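Local coordinates for protein migration inhibitory factor (Trichinella spiralis, PDB 1HFO) that belongs to the macrophage migration inhibitory factor family of cytokine-like proteins, small alpha/beta chains that assemble as trimers, at residues A24-G27 against N28-K32; V99-G103 against D104-W108. All blocks are in the same frame, centred on the assembly; numbering follows the deposited sequence.

How the contacts relate
Both contacts are partly buried and local, each made within one unbroken piece of chain, and they hold different elements. Contact 1 closes the C-terminal end of helix 18-30, which packs over the sheet of its own subunit; no other chain of the trimer touches it. Contact 2 is the turn that carries the chain from strand 94-100 to strand 106-108, and it lies against a second subunit. The chemistry follows: repeated helical bonds and two apolar pairs, each with one leucine, in contact 1, against a short 3-10 turn, bridging waters and a single apolar pair in contact 2. Their centres are about 17 Å apart and their nearest atoms about 7 Å, without touching.

Contact 1 (A24-G27 against N28-K32); sequences ALVG and NILSK
L25 and I29 make the first of two apolar contacts along the last turns of helix 18-30. The CD1 methyl of L25 reaches the CG2 methyl of I29 at 3.8 Å, the two side chains crossing at a slant. Two torsions of L25 bring this about: chi1 (-178°) sets CG anti to the backbone N, and chi2 (62°) turns CD1 toward I29, although the CB itself heads away from the next turn. One residue on, V26 and L30 lie side by side and point the same way, with V26 CG1 against L30 CD1.

Three backbone bonds keep the turns regular: N28 N to A24 O, I29 N to L25 O at 2.9 Å, and L30 N to V26 O. The pattern then changes. K32 N binds G27 O at 3.0 Å, one residue further along than a helical bond would, approaching in the carbonyl plane on a lone pair. S31 has positive phi and is the C-prime residue, and its N makes a weak bond of 3.4 Å to N28 O; together these bonds form the Schellman motif that ends the helix.

The amide of N28 folds back over the preceding turn, where its ND2 stands 2.8 Å from A24 O. The angle is too poor for a hydrogen bond; the bond to A24 O comes from the backbone N of N28.

The apolar side chains also join the helix to the rest of the subunit. L25 and I29 meet helix 69-87 at H82, H75, K78 and L79, while V26 and L30 pack on P1 and on strand 57-63. K32 NZ bonds to I64 O. The helix is the connection of a beta-alpha-beta unit, running from strand 2-7 to strand 38-42.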
loop_
_atom_site.group_PDB
_atom_site.type_symbol
_atom_site.label_atom_id
_atom_site.label_comp_id
_atom_site.label_asym_id
_atom_site.label_seq_id
_atom_site.Cartn_x
_atom_site.Cartn_y
_atom_site.Cartn_z
ATOM N N ALA A 24 -12.820 -16.366 1.543
ATOM C CA ALA A 24 -12.811 -17.782 1.854
ATOM C C ALA A 24 -11.427 -18.391 1.628
ATOM O O ALA A 24 -10.910 -19.087 2.476
ATOM C CB ALA A 24 -13.848 -18.519 0.988
ATOM N N LEU A 25 -10.820 -18.116 0.476
ATOM C CA LEU A 25 -9.514 -18.681 0.174
ATOM C C LEU A 25 -8.414 -18.225 1.138
ATOM O O LEU A 25 -7.598 -19.033 1.584
ATOM C CB LEU A 25 -9.115 -18.320 -1.258
ATOM C CG LEU A 25 -7.777 -18.895 -1.718
ATOM C CD1 LEU A 25 -7.819 -20.408 -1.700
ATOM C CD2 LEU A 25 -7.475 -18.373 -3.111
ATOM N N VAL A 26 -8.398 -16.930 1.444
ATOM C CA VAL A 26 -7.388 -16.401 2.351
ATOM C C VAL A 26 -7.499 -17.037 3.735
ATOM O O VAL A 26 -6.506 -17.427 4.326
ATOM C CB VAL A 26 -7.522 -14.877 2.501
ATOM C CG1 VAL A 26 -6.558 -14.394 3.585
ATOM C CG2 VAL A 26 -7.204 -14.181 1.172
ATOM N N GLY A 27 -8.714 -17.127 4.259
ATOM C CA GLY A 27 -8.897 -17.710 5.578
ATOM C C GLY A 27 -8.541 -19.178 5.594
ATOM O O GLY A 27 -7.881 -19.678 6.504
ATOM N N ASN A 28 -8.983 -19.886 4.570
ATOM C CA ASN A 28 -8.689 -21.295 4.512
ATOM C C ASN A 28 -7.172 -21.553 4.369
ATOM O O ASN A 28 -6.639 -22.408 5.075
ATOM C CB ASN A 28 -9.527 -21.964 3.393
ATOM C CG ASN A 28 -11.063 -21.865 3.648
ATOM O OD1 ASN A 28 -11.526 -21.959 4.790
ATOM N ND2 ASN A 28 -11.846 -21.699 2.571
ATOM N N ILE A 29 -6.448 -20.814 3.520
ATOM C CA ILE A 29 -5.009 -21.081 3.393
ATOM C C ILE A 29 -4.153 -20.663 4.589
ATOM O O ILE A 29 -3.107 -21.258 4.838
ATOM C CB ILE A 29 -4.365 -20.447 2.126
ATOM C CG1 ILE A 29 -4.339 -18.927 2.242
ATOM C CG2 ILE A 29 -5.110 -20.889 0.878
ATOM C CD1 ILE A 29 -3.586 -18.243 1.117
ATOM N N LEU A 30 -4.573 -19.627 5.313
ATOM C CA LEU A 30 -3.819 -19.174 6.480
ATOM C C LEU A 30 -4.399 -19.779 7.754
ATOM O O LEU A 30 -3.835 -19.623 8.826
ATOM C CB LEU A 30 -3.850 -17.646 6.583
ATOM C CG LEU A 30 -3.196 -16.881 5.439
ATOM C CD1 LEU A 30 -3.478 -15.402 5.584
ATOM C CD2 LEU A 30 -1.689 -17.156 5.442
ATOM N N SER A 31 -5.514 -20.490 7.627
ATOM C CA SER A 31 -6.167 -21.108 8.782
ATOM C C SER A 31 -6.592 -20.076 9.821
ATOM O O SER A 31 -6.364 -20.246 11.026
ATOM C CB SER A 31 -5.251 -22.159 9.424
ATOM O OG SER A 31 -5.105 -23.282 8.565
ATOM N N LYS A 32 -7.201 -18.991 9.343
ATOM C CA LYS A 32 -7.696 -17.938 10.222
ATOM C C LYS A 32 -9.209 -17.828 10.065
ATOM O O LYS A 32 -9.756 -18.179 9.026
ATOM C CB LYS A 32 -7.061 -16.582 9.883
ATOM C CG LYS A 32 -5.578 -16.497 10.229
ATOM C CD LYS A 32 -5.361 -16.808 11.695
ATOM C CE LYS A 32 -3.892 -16.687 12.073
ATOM N NZ LYS A 32 -3.447 -15.271 12.062
#

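Contact 2 (V99-G103 against D104-W108); sequences VNLNG and DDVGW
The side-chain amide of N102 and the carboxylate of D105 lie side by side and point the same way, with their planes 60° apart. N102 CB sits to one face of the carboxylate, 3.7 Å from D105 OD2, and N102 ND2 is just as far from the same oxygen, too far for a direct bond. Water completes the link. One molecule donates to D105 OD2 at 2.6 Å and accepts from the backbone N of N102, while a second donates to the same OD2 and accepts a weak bond from N102 ND2 at 3.2 Å. This second water and D105 OD2 fall on opposite sides of the amide plane. Two waters therefore grip OD2, and the first ties the carboxylate to the backbone N of N102, where the turn begins. The tight turn brings the two residues round to one side, and with CG of each anti to the carbonyl carbon (chi1 -69° in N102, -55° in D105) the groups end up alongside each other.

Beneath them the backbone makes two successive bonds of the 3-10 kind. D105 N binds N102 O at 2.8 Å, and V106 N binds G103 O at 3.2 Å; each donor stands well above the plane of its carbonyl and not on a lone pair.

Across the base of the turn, L101 and V106 meet at about a right angle, L101 CD1 touching V106 CG2 at 3.9 Å. Both also pack on I64.

Near the second subunit, D104 O accepts a hydrogen bond from N72 ND2 of that chain. A single 3-10 turn thus redirects the chain after strand 94-100 into strand 106-108, whose G107 and W108 pair antiparallel with a strand of the second subunit, an intersubunit strand pairing characteristic of the trimeric MIF fold.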
loop_
_atom_site.group_PDB
_atom_site.type_symbol
_atom_site.label_atom_id
_atom_site.label_comp_id
_atom_site.label_asym_id
_atom_site.label_seq_id
_atom_site.Cartn_x
_atom_site.Cartn_y
_atom_site.Cartn_z
ATOM N N VAL A 99 3.707 -11.033 3.568
ATOM C CA VAL A 99 4.230 -10.422 4.780
ATOM C C VAL A 99 3.781 -11.100 6.060
ATOM O O VAL A 99 2.584 -11.201 6.324
ATOM C CB VAL A 99 3.806 -8.941 4.862
ATOM C CG1 VAL A 99 4.430 -8.300 6.085
ATOM C CG2 VAL A 99 4.203 -8.203 3.579
ATOM N N ASN A 100 4.743 -11.545 6.859
ATOM C CA ASN A 100 4.466 -12.189 8.137
ATOM C C ASN A 100 4.552 -11.073 9.183
ATOM O O ASN A 100 5.630 -10.540 9.441
ATOM C CB ASN A 100 5.519 -13.271 8.396
ATOM C CG ASN A 100 5.399 -13.908 9.774
ATOM O OD1 ASN A 100 4.338 -13.887 10.402
ATOM N ND2 ASN A 100 6.499 -14.506 10.240
ATOM N N LEU A 101 3.407 -10.703 9.751
ATOM C CA LEU A 101 3.335 -9.625 10.738
ATOM C C LEU A 101 3.550 -10.082 12.177
ATOM O O LEU A 101 3.268 -11.223 12.526
ATOM C CB LEU A 101 1.953 -8.961 10.659
ATOM C CG LEU A 101 1.526 -8.512 9.259
ATOM C CD1 LEU A 101 0.010 -8.365 9.155
ATOM C CD2 LEU A 101 2.222 -7.203 8.935
ATOM N N ASN A 102 4.054 -9.178 13.014
ATOM C CA ASN A 102 4.201 -9.490 14.436
ATOM C C ASN A 102 2.949 -8.918 15.076
ATOM O O ASN A 102 2.507 -7.830 14.717
ATOM C CB ASN A 102 5.443 -8.827 15.032
ATOM C CG ASN A 102 6.720 -9.433 14.502
ATOM O OD1 ASN A 102 6.803 -10.642 14.313
ATOM N ND2 ASN A 102 7.730 -8.600 14.277
ATOM N N GLY A 103 2.383 -9.657 16.017
ATOM C CA GLY A 103 1.175 -9.206 16.672
ATOM C C GLY A 103 1.270 -7.798 17.211
ATOM O O GLY A 103 0.296 -7.049 17.147
ATOM N N ASP A 104 2.439 -7.439 17.746
ATOM C CA ASP A 104 2.624 -6.102 18.308
ATOM C C ASP A 104 2.565 -4.981 17.285
ATOM O O ASP A 104 2.454 -3.819 17.669
ATOM C CB ASP A 104 3.953 -5.982 19.071
ATOM C CG ASP A 104 3.990 -6.836 20.325
ATOM O OD1 ASP A 104 2.921 -7.039 20.948
ATOM O OD2 ASP A 104 5.088 -7.294 20.699
ATOM N N ASP A 105 2.636 -5.307 15.995
ATOM C CA ASP A 105 2.591 -4.272 14.961
ATOM C C ASP A 105 1.220 -4.157 14.297
ATOM O O ASP A 105 1.052 -3.471 13.293
ATOM C CB ASP A 105 3.661 -4.543 13.900
ATOM C CG ASP A 105 5.052 -4.671 14.503
ATOM O OD1 ASP A 105 5.304 -4.060 15.569
ATOM O OD2 ASP A 105 5.893 -5.374 13.912
ATOM N N VAL A 106 0.223 -4.808 14.876
ATOM C CA VAL A 106 -1.105 -4.785 14.282
ATOM C C VAL A 106 -2.195 -4.326 15.228
ATOM O O VAL A 106 -2.435 -4.955 16.259
ATOM C CB VAL A 106 -1.512 -6.180 13.744
ATOM C CG1 VAL A 106 -2.946 -6.140 13.246
ATOM C CG2 VAL A 106 -0.546 -6.606 12.618
ATOM N N GLY A 107 -2.801 -3.196 14.883
ATOM C CA GLY A 107 -3.900 -2.675 15.679
ATOM C C GLY A 107 -5.224 -3.211 15.163
ATOM O O GLY A 107 -5.478 -3.309 13.965
ATOM N N TRP A 108 -6.091 -3.568 16.098
ATOM C CA TRP A 108 -7.405 -4.074 15.766
ATOM C C TRP A 108 -8.262 -3.916 17.008
ATOM O O TRP A 108 -7.791 -4.185 18.109
ATOM C CB TRP A 108 -7.343 -5.561 15.381
ATOM C CG TRP A 108 -8.729 -6.152 15.240
ATOM C CD1 TRP A 108 -9.602 -5.962 14.220
ATOM C CD2 TRP A 108 -9.402 -6.971 16.208
ATOM N NE1 TRP A 108 -10.800 -6.620 14.493
ATOM C CE2 TRP A 108 -10.693 -7.242 15.706
ATOM C CE3 TRP A 108 -9.034 -7.499 17.457
ATOM C CZ2 TRP A 108 -11.621 -8.024 16.407
ATOM C CZ3 TRP A 108 -9.965 -8.279 18.159
ATOM C CH2 TRP A 108 -11.245 -8.529 17.622
HETATM O O HOH W 1 5.035 -6.544 11.779
HETATM O O HOH W 2 7.469 -6.352 16.482
#